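Local coordinates for hookworm platelet inhibitor 1 (Ancylostoma caninum, PDB 4TPV), which inhibits platelet aggregation and adhesion, and may act by binding integrins on the platelet surface, at residues Ser65-Val70 with Pro139-Asp144; Asn111-Ser116 with Lys146-Glu151; Ser159-Gly164 with Leu174-His179. All blocks are in the same frame, centred on the assembly; numbering follows the deposited sequence.

Contact 1. Residues Ser65-Val70 with Pro139-Asp144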
loop_
_atom_site.group_PDB
_atom_site.type_symbol
_atom_site.label_atom_id
_atom_site.label_comp_id
_atom_site.label_asym_id
_atom_site.label_seq_id
_atom_site.Cartn_x
_atom_site.Cartn_y
_atom_site.Cartn_z
ATOM N N SER A 65 -1.889 -13.998 1.900
ATOM C CA SER A 65 -1.542 -13.969 0.472
ATOM C C SER A 65 -0.455 -12.932 0.244
ATOM O O SER A 65 -0.196 -12.118 1.151
ATOM C CB SER A 65 -2.769 -13.643 -0.384
ATOM O OG SER A 65 -3.163 -12.288 -0.192
ATOM N N GLU A 66 0.162 -12.925 -0.942
ATOM C CA GLU A 66 1.291 -11.996 -1.170
ATOM C C GLU A 66 0.866 -10.518 -1.124
ATOM O O GLU A 66 1.681 -9.636 -0.771
ATOM C CB GLU A 66 1.998 -12.288 -2.502
ATOM C CG GLU A 66 2.846 -13.558 -2.512
ATOM C CD GLU A 66 4.059 -13.466 -1.596
ATOM O OE1 GLU A 66 4.552 -12.341 -1.338
ATOM O OE2 GLU A 66 4.527 -14.530 -1.138
ATOM N N GLU A 67 -0.393 -10.233 -1.467
ATOM C CA GLU A 67 -0.839 -8.839 -1.545
ATOM C C GLU A 67 -1.548 -8.344 -0.261
ATOM O O GLU A 67 -2.267 -7.347 -0.272
ATOM C CB GLU A 67 -1.753 -8.640 -2.767
ATOM C CG GLU A 67 -1.096 -7.883 -3.952
ATOM C CD GLU A 67 -0.011 -8.666 -4.689
ATOM O OE1 GLU A 67 -0.031 -9.909 -4.667
ATOM O OE2 GLU A 67 0.860 -8.035 -5.323
ATOM N N GLU A 68 -1.282 -9.000 0.857
ATOM C CA GLU A 68 -1.836 -8.568 2.128
ATOM C C GLU A 68 -0.757 -8.111 3.119
ATOM O O GLU A 68 0.290 -8.748 3.268
ATOM C CB GLU A 68 -2.648 -9.689 2.747
ATOM C CG GLU A 68 -3.307 -9.298 4.047
ATOM C CD GLU A 68 -4.248 -10.366 4.523
ATOM O OE1 GLU A 68 -3.766 -11.369 5.063
ATOM O OE2 GLU A 68 -5.473 -10.214 4.317
ATOM N N ASN A 69 -1.029 -6.990 3.786
ATOM C CA ASN A 69 -0.233 -6.541 4.935
ATOM C C ASN A 69 -1.050 -6.670 6.216
ATOM O O ASN A 69 -2.255 -6.388 6.208
ATOM C CB ASN A 69 0.212 -5.081 4.763
ATOM C CG ASN A 69 1.396 -4.918 3.834
ATOM O OD1 ASN A 69 1.903 -5.877 3.266
ATOM N ND2 ASN A 69 1.840 -3.673 3.674
ATOM N N VAL A 70 -0.417 -7.087 7.312
ATOM C CA VAL A 70 -1.085 -7.167 8.603
ATOM C C VAL A 70 -0.261 -6.482 9.666
ATOM O O VAL A 70 0.974 -6.557 9.648
ATOM C CB VAL A 70 -1.340 -8.638 9.013
ATOM C CG1 VAL A 70 -2.136 -8.725 10.329
ATOM C CG2 VAL A 70 -2.065 -9.361 7.896
ATOM N N PRO A 139 -2.768 -4.230 -8.533
ATOM C CA PRO A 139 -3.094 -5.618 -8.876
ATOM C C PRO A 139 -2.080 -6.606 -8.331
ATOM O O PRO A 139 -1.028 -6.227 -7.811
ATOM C CB PRO A 139 -3.075 -5.624 -10.418
ATOM C CG PRO A 139 -2.532 -4.285 -10.845
ATOM C CD PRO A 139 -2.085 -3.531 -9.630
ATOM N N GLU A 140 -2.392 -7.889 -8.439
ATOM C CA GLU A 140 -1.475 -8.907 -7.941
ATOM C C GLU A 140 -0.188 -8.986 -8.762
ATOM O O GLU A 140 -0.216 -9.111 -9.988
ATOM C CB GLU A 140 -2.167 -10.269 -7.913
ATOM C CG GLU A 140 -3.285 -10.368 -6.887
ATOM C CD GLU A 140 -4.036 -11.687 -6.979
ATOM O OE1 GLU A 140 -3.752 -12.476 -7.909
ATOM O OE2 GLU A 140 -4.912 -11.932 -6.122
ATOM N N ALA A 141 0.941 -8.928 -8.064
ATOM C CA ALA A 141 2.244 -8.867 -8.708
ATOM C C ALA A 141 3.378 -9.343 -7.798
ATOM O O ALA A 141 4.379 -9.854 -8.284
ATOM C CB ALA A 141 2.525 -7.440 -9.170
ATOM N N LYS A 142 3.240 -9.156 -6.487
ATOM C CA LYS A 142 4.328 -9.427 -5.546
ATOM C C LYS A 142 4.633 -10.930 -5.431
ATOM O O LYS A 142 3.735 -11.765 -5.449
ATOM C CB LYS A 142 3.989 -8.846 -4.173
ATOM C CG LYS A 142 4.960 -9.183 -3.020
ATOM C CD LYS A 142 4.640 -8.248 -1.838
ATOM C CE LYS A 142 5.164 -8.752 -0.478
ATOM N NZ LYS A 142 4.403 -9.941 0.035
ATOM N N GLY A 143 5.910 -11.271 -5.315
ATOM C CA GLY A 143 6.316 -12.659 -5.200
ATOM C C GLY A 143 7.807 -12.759 -4.945
ATOM O O GLY A 143 8.569 -11.873 -5.350
ATOM N N ASP A 144 8.211 -13.839 -4.283
ATOM C CA ASP A 144 9.623 -14.108 -4.000
ATOM C C ASP A 144 10.431 -14.052 -5.287
ATOM O O ASP A 144 10.076 -14.684 -6.286
ATOM C CB ASP A 144 9.775 -15.473 -3.329
ATOM C CG ASP A 144 11.166 -15.721 -2.790
ATOM O OD1 ASP A 144 11.909 -14.756 -2.504
ATOM O OD2 ASP A 144 11.507 -16.914 -2.625
HETATM O O HOH W 1 6.249 -15.677 -3.150
HETATM O O HOH W 2 1.075 -11.844 -6.178
#
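The dense part of this contact is a buried carboxylate. OE2 of E67 accepts from two consecutive backbone amides, K142 N at 2.9 Å and A141 N at 2.9 Å. The first bond is almost straight (172°) and uses the syn lone pair; the second arrives from above the carboxylate plane. H117 also bonds OE2, and these converging donors should keep E67 ionised. An unstaggered chi1 (-106°) and a bend at chi2 (70°) bring the carboxylate against the backbone of E140-K142, CD lying 3.6 Å from E140 CA. E67 sits in the type I turn S65-E68 leading into strand 68-73, an outer strand of the sheet within the alpha-beta-alpha sandwich of CAP proteins; 139-144 opens the long loop after strand 130-138. Beside the buried group, K142 runs extended to CE, then bends at chi4 so that NZ meets E66 O at 2.9 Å, on a lone pair, and E66 OE1 at 2.8 Å in a salt bridge. S107 adds a third partner. The solvent side is looser: E66 OE2, which also pairs with K102, reaches D144 N through a water, another water spans E67 OE1 and K142 O, and exposed E140 brings only CB and CG to about 4 Å from E67 OE1.

Contact 2. Residues Asn111-Ser116 with Lys146-Glu151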
loop_
_atom_site.group_PDB
_atom_site.type_symbol
_atom_site.label_atom_id
_atom_site.label_comp_id
_atom_site.label_asym_id
_atom_site.label_seq_id
_atom_site.Cartn_x
_atom_site.Cartn_y
_atom_site.Cartn_z
ATOM N N ASN A 111 4.937 -4.533 -0.265
ATOM C CA ASN A 111 3.584 -4.309 -0.754
ATOM C C ASN A 111 3.332 -2.816 -0.932
ATOM O O ASN A 111 2.682 -2.396 -1.893
ATOM C CB ASN A 111 2.536 -4.898 0.201
ATOM C CG ASN A 111 2.014 -6.258 -0.255
ATOM O OD1 ASN A 111 1.753 -6.487 -1.447
ATOM N ND2 ASN A 111 1.829 -7.163 0.710
ATOM N N MET A 112 3.853 -2.012 -0.000
ATOM C CA MET A 112 3.603 -0.575 -0.033
ATOM C C MET A 112 4.321 0.134 -1.173
ATOM O O MET A 112 3.803 1.119 -1.692
ATOM C CB MET A 112 3.988 0.089 1.299
ATOM C CG MET A 112 3.105 -0.315 2.462
ATOM S SD MET A 112 3.132 0.876 3.824
ATOM C CE MET A 112 4.872 0.919 4.228
ATOM N N VAL A 113 5.489 -0.362 -1.582
ATOM C CA VAL A 113 6.259 0.321 -2.636
ATOM C C VAL A 113 6.416 -0.485 -3.935
ATOM O O VAL A 113 7.158 -0.073 -4.842
ATOM C CB VAL A 113 7.649 0.752 -2.108
ATOM C CG1 VAL A 113 7.478 1.691 -0.906
ATOM C CG2 VAL A 113 8.542 -0.473 -1.780
ATOM N N TRP A 114 5.681 -1.586 -4.067
ATOM C CA TRP A 114 5.684 -2.329 -5.334
ATOM C C TRP A 114 5.241 -1.387 -6.461
ATOM O O TRP A 114 4.176 -0.767 -6.352
ATOM C CB TRP A 114 4.760 -3.557 -5.250
ATOM C CG TRP A 114 5.247 -4.645 -6.148
ATOM C CD1 TRP A 114 5.017 -4.769 -7.492
ATOM C CD2 TRP A 114 6.109 -5.735 -5.786
ATOM N NE1 TRP A 114 5.662 -5.886 -7.988
ATOM C CE2 TRP A 114 6.338 -6.495 -6.962
ATOM C CE3 TRP A 114 6.685 -6.159 -4.581
ATOM C CZ2 TRP A 114 7.136 -7.647 -6.972
ATOM C CZ3 TRP A 114 7.487 -7.312 -4.588
ATOM C CH2 TRP A 114 7.705 -8.034 -5.790
ATOM N N ASP A 115 6.023 -1.258 -7.528
ATOM C CA ASP A 115 5.806 -0.097 -8.377
ATOM C C ASP A 115 4.472 -0.211 -9.128
ATOM O O ASP A 115 3.793 0.800 -9.336
ATOM C CB ASP A 115 7.021 0.182 -9.316
ATOM C CG ASP A 115 7.368 -0.953 -10.256
ATOM O OD1 ASP A 115 6.747 -2.032 -10.238
ATOM O OD2 ASP A 115 8.316 -0.743 -11.034
ATOM N N SER A 116 4.051 -1.435 -9.450
ATOM C CA SER A 116 2.843 -1.608 -10.244
ATOM C C SER A 116 1.586 -1.608 -9.377
ATOM O O SER A 116 0.464 -1.621 -9.906
ATOM C CB SER A 116 2.907 -2.897 -11.073
ATOM O OG SER A 116 3.112 -4.021 -10.235
ATOM N N LYS A 146 10.916 -11.635 -7.315
ATOM C CA LYS A 146 10.452 -10.697 -8.333
ATOM C C LYS A 146 10.957 -9.289 -8.039
ATOM O O LYS A 146 11.273 -8.942 -6.896
ATOM C CB LYS A 146 8.919 -10.721 -8.434
ATOM C CG LYS A 146 8.383 -12.107 -8.806
ATOM C CD LYS A 146 6.861 -12.140 -8.938
ATOM C CE LYS A 146 6.402 -11.369 -10.149
ATOM N NZ LYS A 146 4.930 -11.519 -10.358
ATOM N N THR A 147 11.015 -8.472 -9.084
ATOM C CA THR A 147 11.504 -7.106 -8.945
ATOM C C THR A 147 10.418 -6.204 -8.356
ATOM O O THR A 147 9.325 -6.085 -8.931
ATOM C CB THR A 147 11.971 -6.573 -10.313
ATOM O OG1 THR A 147 13.046 -7.396 -10.790
ATOM C CG2 THR A 147 12.460 -5.124 -10.195
ATOM N N ILE A 148 10.721 -5.603 -7.203
ATOM C CA ILE A 148 9.800 -4.694 -6.513
ATOM C C ILE A 148 9.560 -3.430 -7.331
ATOM O O ILE A 148 8.415 -2.950 -7.442
ATOM C CB ILE A 148 10.333 -4.289 -5.116
ATOM C CG1 ILE A 148 10.699 -5.512 -4.282
ATOM C CG2 ILE A 148 9.291 -3.416 -4.379
ATOM C CD1 ILE A 148 11.610 -5.157 -3.077
ATOM N N TYR A 149 10.639 -2.879 -7.885
ATOM C CA TYR A 149 10.561 -1.652 -8.675
ATOM C C TYR A 149 11.638 -1.627 -9.732
ATOM O O TYR A 149 12.767 -2.081 -9.483
ATOM C CB TYR A 149 10.717 -0.420 -7.778
ATOM C CG TYR A 149 11.986 -0.457 -6.946
ATOM C CD1 TYR A 149 13.195 0.062 -7.433
ATOM C CD2 TYR A 149 11.975 -1.006 -5.678
ATOM C CE1 TYR A 149 14.345 0.006 -6.663
ATOM C CE2 TYR A 149 13.103 -1.048 -4.898
ATOM C CZ TYR A 149 14.289 -0.537 -5.387
ATOM O OH TYR A 149 15.442 -0.584 -4.607
ATOM N N GLU A 150 11.305 -1.098 -10.908
ATOM C CA GLU A 150 12.334 -0.822 -11.907
ATOM C C GLU A 150 13.027 0.495 -11.576
ATOM O O GLU A 150 12.403 1.402 -11.041
ATOM C CB GLU A 150 11.741 -0.773 -13.318
ATOM C CG GLU A 150 11.116 -2.084 -13.776
ATOM C CD GLU A 150 12.134 -3.207 -13.903
ATOM O OE1 GLU A 150 13.332 -2.921 -14.130
ATOM O OE2 GLU A 150 11.733 -4.377 -13.771
ATOM N N GLU A 151 14.313 0.594 -11.903
ATOM C CA GLU A 151 15.082 1.788 -11.566
ATOM C C GLU A 151 15.274 2.694 -12.762
ATOM O O GLU A 151 15.565 2.224 -13.860
ATOM C CB GLU A 151 16.445 1.404 -10.994
ATOM C CG GLU A 151 16.375 0.786 -9.604
ATOM C CD GLU A 151 17.681 0.124 -9.209
ATOM O OE1 GLU A 151 18.578 0.044 -10.071
ATOM O OE2 GLU A 151 17.806 -0.322 -8.048
HETATM O O HOH W 3 9.502 1.754 -10.845
HETATM O O HOH W 4 7.889 -4.375 -10.669
#
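W114 carries the apolar half of this buried contact. Its CG stands roughly anti to the backbone N (chi1 -151°) and chi2 (-83°) turns the ring, which together lay a face of the indole against the backbone of the loop rather than against side chains alone. I148 CA sits 3.7 Å from the centroid of the six-membered ring and almost exactly on its normal, a CH-pi contact over the centre of the face. I148 then wraps that part of the ring: CG1, anti to its own carbonyl carbon, reaches W114 CZ3 at 3.7 Å, and CG2 lies by W114 CE3 while also touching V113 CG2 at 4.0 Å. K146 meets the indole differently, its CB at the edge near the ring plane, 3.8 Å from W114 CZ2; the lysine chain leads on from there to A141 O. Residues 111-116 run off the end of helix 107-113, and their Asn-Met-Val-Trp order is consistent with the CAP1 signature of the superfamily, in which a hydrophobic pair precedes a tryptophan; the tryptophan thus fastens the long loop after strand 130-138 to that helix. D115 supplies the polar half. Its CB points at the loop, and CG in the crowded position between backbone N and carbonyl carbon (chi1 59°) sets OD2 beside Y149 CA and E150 N. D115 N donates to I148 O at 2.9 Å, nearly along the C=O axis, and E150 N returns a bond to D115 OD2 at 3.0 Å, entering from above the carboxylate plane. Both carboxylate oxygens also take a water: the one on OD2 donates to E150 O as well, and the one on OD1, at 2.6 Å, donates to T147 O. Y149 turns its ring from D115 and meets F30 edge-to-face.

Contact 3. Residues Ser159-Gly164 with Leu174-His179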
loop_
_atom_site.group_PDB
_atom_site.type_symbol
_atom_site.label_atom_id
_atom_site.label_comp_id
_atom_site.label_asym_id
_atom_site.label_seq_id
_atom_site.Cartn_x
_atom_site.Cartn_y
_atom_site.Cartn_z
ATOM N N SER A 159 4.455 4.923 -19.325
ATOM C CA SER A 159 3.762 4.404 -20.505
ATOM C C SER A 159 3.794 2.871 -20.596
ATOM O O SER A 159 3.063 2.282 -21.383
ATOM C CB SER A 159 4.345 5.017 -21.781
ATOM O OG SER A 159 5.690 4.628 -21.977
ATOM N N ASP A 160 4.644 2.234 -19.800
ATOM C CA ASP A 160 4.647 0.775 -19.697
ATOM C C ASP A 160 3.291 0.237 -19.272
ATOM O O ASP A 160 2.960 -0.910 -19.562
ATOM C CB ASP A 160 5.698 0.297 -18.692
ATOM C CG ASP A 160 7.102 0.332 -19.243
ATOM O OD1 ASP A 160 7.318 0.858 -20.365
ATOM O OD2 ASP A 160 7.997 -0.158 -18.529
ATOM N N TYR A 161 2.530 1.055 -18.549
ATOM C CA TYR A 161 1.211 0.659 -18.057
ATOM C C TYR A 161 0.113 0.837 -19.099
ATOM O O TYR A 161 -1.039 0.451 -18.876
ATOM C CB TYR A 161 0.876 1.450 -16.796
ATOM C CG TYR A 161 1.832 1.151 -15.666
ATOM C CD1 TYR A 161 1.944 -0.133 -15.154
ATOM C CD2 TYR A 161 2.648 2.146 -15.129
ATOM C CE1 TYR A 161 2.820 -0.416 -14.123
ATOM C CE2 TYR A 161 3.523 1.874 -14.088
ATOM C CZ TYR A 161 3.617 0.594 -13.594
ATOM O OH TYR A 161 4.493 0.306 -12.566
ATOM N N GLY A 162 0.470 1.423 -20.234
ATOM C CA GLY A 162 -0.446 1.541 -21.350
ATOM C C GLY A 162 -1.512 2.597 -21.161
ATOM O O GLY A 162 -1.270 3.625 -20.536
ATOM N N ALA A 163 -2.703 2.313 -21.681
ATOM C CA ALA A 163 -3.710 3.332 -21.955
ATOM C C ALA A 163 -3.966 4.314 -20.808
ATOM O O ALA A 163 -4.281 3.931 -19.683
ATOM C CB ALA A 163 -5.032 2.653 -22.371
ATOM N N GLY A 164 -3.816 5.591 -21.127
ATOM C CA GLY A 164 -4.218 6.670 -20.247
ATOM C C GLY A 164 -3.302 7.010 -19.091
ATOM O O GLY A 164 -3.564 7.980 -18.378
ATOM N N LEU A 174 6.459 12.306 -9.552
ATOM C CA LEU A 174 7.247 11.143 -9.181
ATOM C C LEU A 174 6.503 9.852 -9.447
ATOM O O LEU A 174 7.131 8.799 -9.606
ATOM C CB LEU A 174 7.625 11.194 -7.698
ATOM C CG LEU A 174 8.681 12.236 -7.322
ATOM C CD1 LEU A 174 8.743 12.396 -5.813
ATOM C CD2 LEU A 174 10.043 11.839 -7.900
ATOM N N LEU A 175 5.168 9.937 -9.482
ATOM C CA LEU A 175 4.300 8.760 -9.574
ATOM C C LEU A 175 3.490 8.759 -10.868
ATOM O O LEU A 175 3.339 9.785 -11.521
ATOM C CB LEU A 175 3.358 8.699 -8.359
ATOM C CG LEU A 175 3.987 8.826 -6.965
ATOM C CD1 LEU A 175 2.944 8.630 -5.868
ATOM C CD2 LEU A 175 5.161 7.859 -6.797
ATOM N N CYS A 176 2.994 7.586 -11.244
ATOM C CA CYS A 176 2.197 7.439 -12.466
ATOM C C CYS A 176 0.733 7.316 -12.126
ATOM O O CYS A 176 0.370 6.503 -11.297
ATOM C CB CYS A 176 2.611 6.200 -13.247
ATOM S SG CYS A 176 4.358 6.089 -13.661
ATOM N N ILE A 177 -0.120 8.089 -12.799
ATOM C CA ILE A 177 -1.569 8.043 -12.525
ATOM C C ILE A 177 -2.388 7.679 -13.766
ATOM O O ILE A 177 -2.044 8.054 -14.882
ATOM C CB ILE A 177 -2.049 9.404 -11.965
ATOM C CG1 ILE A 177 -3.495 9.334 -11.467
ATOM C CG2 ILE A 177 -1.862 10.533 -12.984
ATOM C CD1 ILE A 177 -3.688 8.464 -10.255
ATOM N N GLY A 178 -3.476 6.945 -13.556
ATOM C CA GLY A 178 -4.391 6.606 -14.634
ATOM C C GLY A 178 -5.251 7.780 -15.076
ATOM O O GLY A 178 -5.310 8.809 -14.412
ATOM N N HIS A 179 -5.920 7.614 -16.216
ATOM C CA HIS A 179 -6.745 8.673 -16.798
ATOM C C HIS A 179 -7.798 9.137 -15.797
ATOM O O HIS A 179 -8.528 8.318 -15.240
ATOM C CB HIS A 179 -7.416 8.173 -18.081
ATOM C CG HIS A 179 -8.196 9.226 -18.808
ATOM N ND1 HIS A 179 -7.593 10.186 -19.593
ATOM C CD2 HIS A 179 -9.527 9.472 -18.868
ATOM C CE1 HIS A 179 -8.519 10.979 -20.103
ATOM N NE2 HIS A 179 -9.700 10.566 -19.680
HETATM O O HOH W 5 -5.762 4.857 -17.183
HETATM O O HOH W 6 -4.775 10.426 -19.736
HETATM O O HOH W 7 -3.380 10.251 -16.834
#
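The chain 161-164 and the chain 176-179 run at 39° to each other and draw closest at G164 and H179, with no direct hydrogen bond between the segments. At that point G164 O lies 3.2 Å from H179 N, but the angle is too poor for a bond, and the gap is bridged by solvent instead. One water accepts from H179 N and donates to A163 O at 3.0 Å. A second donates to G164 O, 2.8 Å away, and to I177 O; a third donates a hydrogen bond to G164 O and also meets H179 ND1 at 2.8 Å, in the plane of the imidazole at its edge. G164 O therefore takes two waters. H179 holds CG anti to its backbone N (chi1 -175°), so that CB stays by G164 O at 3.9 Å while the ring extends outward. The whole contact lies in the compact cysteine-rich tail, where a two-stranded antiparallel sheet (166-167 with 176-177) and two disulfides recall the hinge region of CRISP proteins. C176 is bonded to C158, next to S159 in sequence; the 3-10 segment continues through 159-161, and a bond runs from G162 N to S159 O at 3.0 Å. Across from it, Y161 places the edge of its ring by the sulfur, with CE2 4.3 Å from C176 SG and SG near the ring plane, a loose apolar touch. The tyrosine is fixed mainly from outside: its hydroxyl is hydrogen-bonded to K38 O and its ring is in cation-pi contact with R40. G164 has a positive phi (79°), and the place a CB would take there lies only 3.0 Å from H179 CB, so the close approach of the two residues depends on G164 lacking a side chain.

How the contacts relate
Contacts 1 and 2 are close neighbours, centres 11 Å apart, and cross along the chain: their first segments include the start of strand 68-73 and the end of helix 107-113, their second ones belong to the loop after strand 130-138. They meet directly, K146 NZ lying 2.7 Å from A141 O and N111 ND2 2.9 Å from N69 OD1, both probable hydrogen bonds. Together they hold that loop against one side of the CAP sandwich. Contact 3 follows later in sequence, centred 15 Å from contact 2 and 21 Å from contact 1, which it does not touch. The disulfide-bonded C-terminal extension abuts the CAP core partly at contact 2, Y161 OH packing on D115 O at 3.3 Å, and also at helix 13-34 and residues 38-41.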